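Local structure of molybdopterin biosynthesis moeA protein (Pyrococcus horikoshii, 1WU2) at residues 182-194 / 224-236. The protein probably takes part in molybdenum cofactor biosynthesis, acting on molybdopterin in the step that inserts the metal. Residues are numbered along the deposited sequence; the frame is centred on the assembly and turned at random.
Sequences KPKVGIIITGSEL and FGEPILYGVLPDD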
loop_
_atom_site.group_PDB
_atom_site.type_symbol
_atom_site.label_atom_id
_atom_site.label_comp_id
_atom_site.label_asym_id
_atom_site.label_seq_id
_atom_site.Cartn_x
_atom_site.Cartn_y
_atom_site.Cartn_z
ATOM N N LYS A 182 4.226 11.868 13.576
ATOM C CA LYS A 182 4.877 10.590 13.325
ATOM C C LYS A 182 5.711 10.204 14.537
ATOM O O LYS A 182 6.552 10.993 14.972
ATOM C CB LYS A 182 5.794 10.681 12.108
ATOM C CG LYS A 182 5.090 11.016 10.812
ATOM C CD LYS A 182 6.010 10.782 9.626
ATOM C CE LYS A 182 5.343 11.148 8.316
ATOM N NZ LYS A 182 6.206 10.780 7.162
ATOM N N PRO A 183 5.488 9.010 15.090
ATOM C CA PRO A 183 6.325 8.522 16.188
ATOM C C PRO A 183 7.785 8.469 15.766
ATOM O O PRO A 183 8.098 7.934 14.704
ATOM C CB PRO A 183 5.794 7.104 16.444
ATOM C CG PRO A 183 4.432 7.081 15.865
ATOM C CD PRO A 183 4.446 8.037 14.722
ATOM N N LYS A 184 8.660 9.044 16.578
ATOM C CA LYS A 184 10.090 8.965 16.332
ATOM C C LYS A 184 10.583 7.593 16.788
ATOM O O LYS A 184 10.391 7.215 17.937
ATOM C CB LYS A 184 10.814 10.081 17.083
ATOM C CG LYS A 184 10.451 11.484 16.602
ATOM C CD LYS A 184 10.767 12.556 17.657
ATOM C CE LYS A 184 9.719 13.675 17.698
ATOM N NZ LYS A 184 9.407 14.101 19.102
ATOM N N VAL A 185 11.203 6.850 15.875
ATOM C CA VAL A 185 11.692 5.502 16.147
ATOM C C VAL A 185 13.208 5.473 16.004
ATOM O O VAL A 185 13.725 5.592 14.899
ATOM C CB VAL A 185 11.078 4.484 15.157
ATOM C CG1 VAL A 185 11.651 3.079 15.370
ATOM C CG2 VAL A 185 9.566 4.475 15.272
ATOM N N GLY A 186 13.911 5.312 17.122
ATOM C CA GLY A 186 15.357 5.185 17.113
ATOM C C GLY A 186 15.806 3.853 16.536
ATOM O O GLY A 186 15.104 2.852 16.651
ATOM N N ILE A 187 16.977 3.851 15.908
ATOM C CA ILE A 187 17.546 2.649 15.306
ATOM C C ILE A 187 19.025 2.556 15.675
ATOM O O ILE A 187 19.837 3.346 15.192
ATOM C CB ILE A 187 17.371 2.674 13.764
ATOM C CG1 ILE A 187 15.884 2.608 13.389
ATOM C CG2 ILE A 187 18.129 1.517 13.117
ATOM C CD1 ILE A 187 15.602 2.776 11.904
ATOM N N ILE A 188 19.360 1.599 16.539
ATOM C CA ILE A 188 20.744 1.317 16.917
ATOM C C ILE A 188 21.149 -0.027 16.342
ATOM O O ILE A 188 20.530 -1.032 16.655
ATOM C CB ILE A 188 20.894 1.231 18.450
ATOM C CG1 ILE A 188 20.388 2.496 19.136
ATOM C CG2 ILE A 188 22.349 0.988 18.821
ATOM C CD1 ILE A 188 20.222 2.332 20.641
ATOM N N ILE A 189 22.187 -0.053 15.516
ATOM C CA ILE A 189 22.752 -1.313 15.046
ATOM C C ILE A 189 23.937 -1.659 15.950
ATOM O O ILE A 189 24.639 -0.766 16.418
ATOM C CB ILE A 189 23.174 -1.218 13.556
ATOM C CG1 ILE A 189 21.968 -1.281 12.602
ATOM C CG2 ILE A 189 24.082 -2.372 13.182
ATOM C CD1 ILE A 189 20.706 -0.594 13.058
ATOM N N THR A 190 24.141 -2.949 16.213
ATOM C CA THR A 190 25.230 -3.414 17.079
ATOM C C THR A 190 25.978 -4.574 16.425
ATOM O O THR A 190 25.363 -5.440 15.800
ATOM C CB THR A 190 24.666 -3.826 18.474
ATOM O OG1 THR A 190 24.803 -2.742 19.402
ATOM C CG2 THR A 190 25.465 -4.954 19.125
ATOM N N GLY A 191 27.303 -4.588 16.583
ATOM C CA GLY A 191 28.149 -5.633 16.027
ATOM C C GLY A 191 29.465 -5.106 15.480
ATOM O O GLY A 191 29.467 -4.267 14.580
ATOM N N SER A 192 30.577 -5.606 16.023
ATOM C CA SER A 192 31.924 -5.236 15.565
ATOM C C SER A 192 32.221 -5.868 14.208
ATOM O O SER A 192 33.043 -5.372 13.438
ATOM C CB SER A 192 32.985 -5.688 16.573
ATOM O OG SER A 192 32.542 -5.530 17.908
ATOM N N GLU A 193 31.568 -6.999 13.964
ATOM C CA GLU A 193 31.507 -7.651 12.654
ATOM C C GLU A 193 31.022 -6.742 11.517
ATOM O O GLU A 193 31.484 -6.867 10.385
ATOM C CB GLU A 193 30.577 -8.872 12.730
ATOM C CG GLU A 193 29.396 -8.701 13.688
ATOM C CD GLU A 193 28.171 -9.500 13.299
ATOM O OE1 GLU A 193 28.258 -10.354 12.387
ATOM O OE2 GLU A 193 27.108 -9.270 13.920
ATOM N N LEU A 194 30.093 -5.840 11.819
ATOM C CA LEU A 194 29.401 -5.065 10.784
ATOM C C LEU A 194 30.255 -3.970 10.132
ATOM O O LEU A 194 31.094 -3.347 10.780
ATOM C CB LEU A 194 28.106 -4.474 11.348
ATOM C CG LEU A 194 27.082 -5.544 11.748
ATOM C CD1 LEU A 194 26.099 -5.010 12.764
ATOM C CD2 LEU A 194 26.344 -6.082 10.527
ATOM N N PHE A 224 4.098 4.803 9.255
ATOM C CA PHE A 224 3.680 5.968 10.050
ATOM C C PHE A 224 4.759 6.688 10.859
ATOM O O PHE A 224 4.488 7.754 11.414
ATOM C CB PHE A 224 2.517 5.595 10.982
ATOM C CG PHE A 224 1.520 4.658 10.358
ATOM C CD1 PHE A 224 0.907 4.986 9.151
ATOM C CD2 PHE A 224 1.217 3.439 10.955
ATOM C CE1 PHE A 224 -0.004 4.124 8.559
ATOM C CE2 PHE A 224 0.303 2.570 10.367
ATOM C CZ PHE A 224 -0.307 2.912 9.168
ATOM N N GLY A 225 5.968 6.127 10.916
ATOM C CA GLY A 225 7.019 6.638 11.778
ATOM C C GLY A 225 8.103 7.440 11.078
ATOM O O GLY A 225 8.215 7.425 9.854
ATOM N N GLU A 226 8.895 8.148 11.882
ATOM C CA GLU A 226 10.081 8.866 11.429
ATOM C C GLU A 226 11.306 8.168 12.016
ATOM O O GLU A 226 11.527 8.238 13.220
ATOM C CB GLU A 226 10.029 10.315 11.921
ATOM C CG GLU A 226 11.233 11.171 11.541
ATOM C CD GLU A 226 11.230 12.538 12.215
ATOM O OE1 GLU A 226 10.353 12.800 13.069
ATOM O OE2 GLU A 226 12.116 13.356 11.892
ATOM N N PRO A 227 12.102 7.491 11.189
ATOM C CA PRO A 227 13.296 6.800 11.689
ATOM C C PRO A 227 14.429 7.778 11.985
ATOM O O PRO A 227 14.632 8.725 11.227
ATOM C CB PRO A 227 13.675 5.874 10.533
ATOM C CG PRO A 227 13.184 6.568 9.325
ATOM C CD PRO A 227 11.953 7.333 9.733
ATOM N N ILE A 228 15.143 7.543 13.082
ATOM C CA ILE A 228 16.276 8.369 13.472
ATOM C C ILE A 228 17.482 7.466 13.713
ATOM O O ILE A 228 17.465 6.627 14.612
ATOM C CB ILE A 228 15.926 9.190 14.729
ATOM C CG1 ILE A 228 14.966 10.329 14.365
ATOM C CG2 ILE A 228 17.181 9.777 15.377
ATOM C CD1 ILE A 228 13.862 10.527 15.359
ATOM N N LEU A 229 18.524 7.655 12.908
ATOM C CA LEU A 229 19.710 6.807 12.939
ATOM C C LEU A 229 20.684 7.253 14.018
ATOM O O LEU A 229 21.041 8.430 14.091
ATOM C CB LEU A 229 20.438 6.855 11.595
ATOM C CG LEU A 229 19.719 6.310 10.357
ATOM C CD1 LEU A 229 18.868 7.386 9.691
ATOM C CD2 LEU A 229 20.743 5.744 9.377
ATOM N N TYR A 230 21.113 6.307 14.847
ATOM C CA TYR A 230 22.213 6.528 15.781
ATOM C C TYR A 230 23.468 5.766 15.343
ATOM O O TYR A 230 24.496 5.816 16.015
ATOM C CB TYR A 230 21.788 6.142 17.195
ATOM C CG TYR A 230 20.686 7.027 17.724
ATOM C CD1 TYR A 230 20.976 8.168 18.468
ATOM C CD2 TYR A 230 19.353 6.737 17.461
ATOM C CE1 TYR A 230 19.966 8.992 18.947
ATOM C CE2 TYR A 230 18.336 7.554 17.933
ATOM C CZ TYR A 230 18.649 8.685 18.677
ATOM O OH TYR A 230 17.648 9.501 19.155
ATOM N N GLY A 231 23.373 5.072 14.210
ATOM C CA GLY A 231 24.519 4.451 13.569
ATOM C C GLY A 231 24.873 3.064 14.070
ATOM O O GLY A 231 24.223 2.520 14.965
ATOM N N VAL A 232 25.920 2.501 13.469
ATOM C CA VAL A 232 26.450 1.195 13.846
ATOM C C VAL A 232 27.445 1.377 14.985
ATOM O O VAL A 232 28.321 2.238 14.920
ATOM C CB VAL A 232 27.168 0.509 12.657
ATOM C CG1 VAL A 232 27.670 -0.880 13.050
ATOM C CG2 VAL A 232 26.247 0.426 11.444
ATOM N N LEU A 233 27.307 0.554 16.022
ATOM C CA LEU A 233 28.142 0.637 17.218
ATOM C C LEU A 233 28.925 -0.665 17.397
ATOM O O LEU A 233 28.464 -1.719 16.964
ATOM C CB LEU A 233 27.267 0.869 18.452
ATOM C CG LEU A 233 26.892 2.303 18.840
ATOM C CD1 LEU A 233 26.614 3.192 17.632
ATOM C CD2 LEU A 233 25.685 2.274 19.763
ATOM N N PRO A 234 30.093 -0.611 18.036
ATOM C CA PRO A 234 30.830 -1.840 18.358
ATOM C C PRO A 234 30.237 -2.557 19.571
ATOM O O PRO A 234 29.467 -1.956 20.324
ATOM C CB PRO A 234 32.252 -1.343 18.668
ATOM C CG PRO A 234 32.228 0.155 18.504
ATOM C CD PRO A 234 30.802 0.591 18.511
ATOM N N ASP A 235 30.589 -3.829 19.740
ATOM C CA ASP A 235 30.211 -4.592 20.927
ATOM C C ASP A 235 31.016 -4.083 22.123
ATOM O O ASP A 235 32.136 -4.533 22.375
ATOM C CB ASP A 235 30.455 -6.092 20.712
ATOM C CG ASP A 235 29.496 -6.706 19.702
ATOM O OD1 ASP A 235 29.962 -7.438 18.799
ATOM O OD2 ASP A 235 28.258 -6.516 19.735
ATOM N N ASP A 236 30.434 -3.129 22.845
ATOM C CA ASP A 236 31.102 -2.464 23.959
ATOM C C ASP A 236 30.045 -1.884 24.898
ATOM O O ASP A 236 29.306 -0.984 24.512
ATOM C CB ASP A 236 32.015 -1.353 23.432
ATOM C CG ASP A 236 32.907 -0.767 24.507
ATOM O OD1 ASP A 236 32.410 0.034 25.329
ATOM O OD2 ASP A 236 34.122 -1.046 24.605
HETATM O O HOH W 1 6.068 7.569 7.679
HETATM O O HOH W 2 8.056 13.205 14.176
HETATM O O HOH W 3 9.169 9.871 8.147
HETATM O O HOH W 4 21.396 3.604 12.075
#
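The ring of Tyr230 meets strand 184-190 with its edge: CE2 is 3.9 Å from Gly186 CA, and Ile187 N also lies near the ring plane. Tyr230 CG is anti to its own carbonyl carbon (chi1 -65°), which swings the ring back alongside strand 184-190, its CE2 edge against Gly186, where there is no side chain to block it; its OH is hydrogen-bonded to Glu250 and Asn249. The flat carboxylate of Asp235 has two different neighbours, OD2 against Thr190 CG2 at 3.3 Å and OD1 receiving weak bonds from Ser192 N and OG, while Asp235 N donates to Ser192 OG (3.2 Å). The strands run parallel from Lys184-Glu226 to Thr190-Leu233, strand 226-233 forming the outer edge, within this chain, of the sheet in the probable molybdopterin-binding domain. The connection is a beta-alpha-beta crossover whose main helix, 212-222, packs on Val185, Pro227 and Leu229. A beta bulge at Tyr230-Gly231 shifts the register: Ile187 O accepts from Tyr230 N, yet Ile189 N bonds only weakly to Gly231 O. Beyond it, Ile189 CG2 sits 3.9 Å from Val232 CG1, and on the Tyr230 side Ile188 CG2 reaches Leu233 CD2 (3.7 Å). At the other end, two waters each link Lys182 NZ to Gly225 O.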